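Local coordinates for protein T cell receptor gamma chain (Monodelphis domestica, PDB 7L15) that forms the gamma chain of the marsupial gamma mu T cell receptor, which probably recognises antigen at the surface of a distinct T cell lineage, at residues F65-Y73 / L82-D91. Numbering follows the deposited sequence.
Sequences FSADKVRAY and LIVSDLQVSD
The D91 carboxylate is approached on both faces through one oxygen: K69 NZ reaches OD2 from one face, on the syn side and 28° out of plane, while Q88 N donates to the same oxygen from the other at 2.7 Å. K69 makes the salt bridge, with NZ to D91 OD2 at 2.8 Å. Its long chain, with CG anti to the backbone N (chi1 -177°) and one bend at chi2, starts out away from the other segment and then brings NZ in between the carbonyl of S85 and the carboxylate of D91. There NZ also donates to S85 O at 2.8 Å, nearly in line with the C=O bond. Lysine suits this place because its methylenes carry the charge across to the 85-91 turn and its ammonium can serve several acceptors; that charge probably offsets the buried carboxylate, whose OD1 has a long, weak ion pair with R39.

The Y73 ring, poorly ordered, meets the I83 side chain at a slant, CE1 lying 3.7 Å from CD1, on the face that also carries R71. On the other face V70 and V84 lie side by side, CG1 to CG2 4.0 Å, and beta-branched valines fit this extended, buried setting; L82 CD1 packs against V70 CB, and the L82 side chain also touches W37 of strand 34-40. Between the faces, I83 N bonds to R71 O almost straight (174°), and S85 N to K69 O extends the ladder beyond the paired strands.

This antiparallel hairpin, 70-75 with 79-84, is the D-E pair of an immunoglobulin V-set domain, with the basic residue at the start of D bridged to the aspartate of the E-F turn, where Y95 OH bonds to D91 O in the tyrosine corner.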
loop_
_atom_site.group_PDB
_atom_site.type_symbol
_atom_site.label_atom_id
_atom_site.label_comp_id
_atom_site.label_asym_id
_atom_site.label_seq_id
_atom_site.Cartn_x
_atom_site.Cartn_y
_atom_site.Cartn_z
ATOM N N PHE B 65 26.425 -7.985 -3.325
ATOM C CA PHE B 65 26.036 -8.105 -1.932
ATOM C C PHE B 65 26.937 -9.121 -1.249
ATOM O O PHE B 65 27.143 -10.226 -1.763
ATOM C CB PHE B 65 24.556 -8.476 -1.831
ATOM C CG PHE B 65 23.658 -7.459 -2.474
ATOM C CD1 PHE B 65 23.248 -6.341 -1.767
ATOM C CD2 PHE B 65 23.271 -7.590 -3.799
ATOM C CE1 PHE B 65 22.451 -5.388 -2.356
ATOM C CE2 PHE B 65 22.474 -6.637 -4.403
ATOM C CZ PHE B 65 22.062 -5.535 -3.680
ATOM N N SER B 66 27.495 -8.722 -0.110
ATOM C CA SER B 66 28.411 -9.555 0.648
ATOM C C SER B 66 27.645 -10.348 1.691
ATOM O O SER B 66 26.699 -9.840 2.294
ATOM C CB SER B 66 29.476 -8.694 1.331
ATOM O OG SER B 66 30.194 -9.453 2.293
ATOM N N ALA B 67 28.073 -11.593 1.919
ATOM C CA ALA B 67 27.482 -12.381 2.996
ATOM C C ALA B 67 27.708 -11.742 4.359
ATOM O O ALA B 67 26.964 -12.041 5.300
ATOM C CB ALA B 67 28.049 -13.800 2.982
ATOM N N ASP B 68 28.719 -10.871 4.483
ATOM C CA ASP B 68 28.888 -10.081 5.701
ATOM C C ASP B 68 27.781 -9.044 5.856
ATOM O O ASP B 68 27.466 -8.636 6.979
ATOM C CB ASP B 68 30.233 -9.358 5.694
ATOM C CG ASP B 68 31.411 -10.299 5.669
ATOM O OD1 ASP B 68 31.228 -11.501 5.378
ATOM O OD2 ASP B 68 32.532 -9.821 5.943
ATOM N N LYS B 69 27.195 -8.598 4.746
ATOM C CA LYS B 69 26.215 -7.519 4.754
ATOM C C LYS B 69 24.782 -8.038 4.868
ATOM O O LYS B 69 24.000 -7.500 5.654
ATOM C CB LYS B 69 26.391 -6.663 3.489
ATOM C CG LYS B 69 25.479 -5.441 3.378
ATOM C CD LYS B 69 25.747 -4.411 4.463
ATOM C CE LYS B 69 24.767 -3.238 4.375
ATOM N NZ LYS B 69 24.992 -2.289 5.492
ATOM N N VAL B 70 24.421 -9.072 4.105
ATOM C CA VAL B 70 23.090 -9.674 4.152
ATOM C C VAL B 70 23.240 -11.185 4.210
ATOM O O VAL B 70 24.082 -11.762 3.516
ATOM C CB VAL B 70 22.218 -9.277 2.943
ATOM C CG1 VAL B 70 21.789 -7.849 3.067
ATOM C CG2 VAL B 70 22.986 -9.513 1.631
ATOM N N ARG B 71 22.399 -11.824 5.018
ATOM C CA ARG B 71 22.519 -13.250 5.287
ATOM C C ARG B 71 21.164 -13.750 5.763
ATOM O O ARG B 71 20.582 -13.164 6.683
ATOM C CB ARG B 71 23.604 -13.510 6.346
ATOM C CG ARG B 71 24.020 -14.966 6.523
ATOM C CD ARG B 71 24.974 -15.136 7.714
ATOM N NE ARG B 71 24.292 -14.929 8.993
ATOM C CZ ARG B 71 23.561 -15.857 9.604
ATOM N NH1 ARG B 71 22.973 -15.581 10.759
ATOM N NH2 ARG B 71 23.412 -17.059 9.053
ATOM N N ALA B 72 20.659 -14.809 5.137
ATOM C CA ALA B 72 19.420 -15.442 5.572
ATOM C C ALA B 72 19.714 -16.716 6.356
ATOM O O ALA B 72 20.651 -17.453 6.037
ATOM C CB ALA B 72 18.526 -15.772 4.382
ATOM N N TYR B 73 18.898 -16.982 7.377
ATOM C CA TYR B 73 19.023 -18.197 8.171
ATOM C C TYR B 73 17.626 -18.653 8.591
ATOM O O TYR B 73 16.617 -18.040 8.223
ATOM C CB TYR B 73 19.978 -17.966 9.353
ATOM C CG TYR B 73 19.419 -17.147 10.493
ATOM C CD1 TYR B 73 19.102 -15.803 10.331
ATOM C CD2 TYR B 73 19.235 -17.713 11.748
ATOM C CE1 TYR B 73 18.588 -15.053 11.390
ATOM C CE2 TYR B 73 18.727 -16.977 12.808
ATOM C CZ TYR B 73 18.406 -15.651 12.626
ATOM O OH TYR B 73 17.902 -14.935 13.686
ATOM N N LEU B 82 16.010 -12.552 7.446
ATOM C CA LEU B 82 17.079 -11.829 6.771
ATOM C C LEU B 82 17.730 -10.867 7.756
ATOM O O LEU B 82 17.047 -10.027 8.353
ATOM C CB LEU B 82 16.542 -11.061 5.558
ATOM C CG LEU B 82 17.495 -10.073 4.876
ATOM C CD1 LEU B 82 18.612 -10.816 4.154
ATOM C CD2 LEU B 82 16.753 -9.138 3.925
ATOM N N ILE B 83 19.044 -10.971 7.914
ATOM C CA ILE B 83 19.798 -10.055 8.758
ATOM C C ILE B 83 20.595 -9.123 7.866
ATOM O O ILE B 83 21.325 -9.580 6.976
ATOM C CB ILE B 83 20.723 -10.794 9.734
ATOM C CG1 ILE B 83 19.898 -11.578 10.752
ATOM C CG2 ILE B 83 21.643 -9.792 10.436
ATOM C CD1 ILE B 83 20.688 -12.011 11.975
ATOM N N VAL B 84 20.445 -7.820 8.102
ATOM C CA VAL B 84 21.178 -6.787 7.391
ATOM C C VAL B 84 22.087 -6.121 8.413
ATOM O O VAL B 84 21.610 -5.486 9.362
ATOM C CB VAL B 84 20.229 -5.786 6.722
ATOM C CG1 VAL B 84 21.002 -4.794 5.863
ATOM C CG2 VAL B 84 19.231 -6.534 5.879
ATOM N N SER B 85 23.394 -6.295 8.247
ATOM C CA SER B 85 24.355 -5.823 9.232
ATOM C C SER B 85 24.835 -4.417 8.891
ATOM O O SER B 85 24.662 -3.927 7.768
ATOM C CB SER B 85 25.562 -6.766 9.319
ATOM O OG SER B 85 25.152 -8.112 9.458
ATOM N N ASP B 86 25.452 -3.782 9.888
ATOM C CA ASP B 86 26.176 -2.520 9.749
ATOM C C ASP B 86 25.368 -1.525 8.921
ATOM O O ASP B 86 25.811 -1.006 7.898
ATOM C CB ASP B 86 27.568 -2.745 9.145
ATOM C CG ASP B 86 28.406 -1.465 9.100
ATOM O OD1 ASP B 86 28.581 -0.825 10.160
ATOM O OD2 ASP B 86 28.883 -1.090 8.005
ATOM N N LEU B 87 24.149 -1.291 9.394
ATOM C CA LEU B 87 23.187 -0.484 8.664
ATOM C C LEU B 87 23.746 0.894 8.342
ATOM O O LEU B 87 24.426 1.517 9.163
ATOM C CB LEU B 87 21.907 -0.365 9.487
ATOM C CG LEU B 87 21.199 -1.722 9.534
ATOM C CD1 LEU B 87 20.041 -1.706 10.514
ATOM C CD2 LEU B 87 20.717 -2.114 8.130
ATOM N N GLN B 88 23.475 1.347 7.118
ATOM C CA GLN B 88 23.729 2.707 6.664
ATOM C C GLN B 88 22.429 3.282 6.123
ATOM O O GLN B 88 21.504 2.540 5.779
ATOM C CB GLN B 88 24.806 2.745 5.577
ATOM C CG GLN B 88 26.097 1.992 5.948
ATOM C CD GLN B 88 26.807 2.600 7.142
ATOM O OE1 GLN B 88 26.799 3.820 7.336
ATOM N NE2 GLN B 88 27.412 1.746 7.966
ATOM N N VAL B 89 22.359 4.616 6.047
ATOM C CA VAL B 89 21.136 5.249 5.556
ATOM C C VAL B 89 20.791 4.708 4.179
ATOM O O VAL B 89 19.620 4.471 3.869
ATOM C CB VAL B 89 21.272 6.784 5.555
ATOM C CG1 VAL B 89 21.426 7.304 6.974
ATOM C CG2 VAL B 89 22.479 7.213 4.700
ATOM N N SER B 90 21.806 4.414 3.372
ATOM C CA SER B 90 21.592 3.920 2.024
ATOM C C SER B 90 20.943 2.539 1.989
ATOM O O SER B 90 20.613 2.061 0.897
ATOM C CB SER B 90 22.926 3.893 1.288
ATOM O OG SER B 90 23.823 3.001 1.936
ATOM N N ASP B 91 20.771 1.880 3.138
ATOM C CA ASP B 91 20.078 0.597 3.204
ATOM C C ASP B 91 18.565 0.728 3.347
ATOM O O ASP B 91 17.875 -0.285 3.200
ATOM C CB ASP B 91 20.602 -0.235 4.375
ATOM C CG ASP B 91 22.061 -0.558 4.241
ATOM O OD1 ASP B 91 22.499 -0.801 3.097
ATOM O OD2 ASP B 91 22.773 -0.540 5.264
#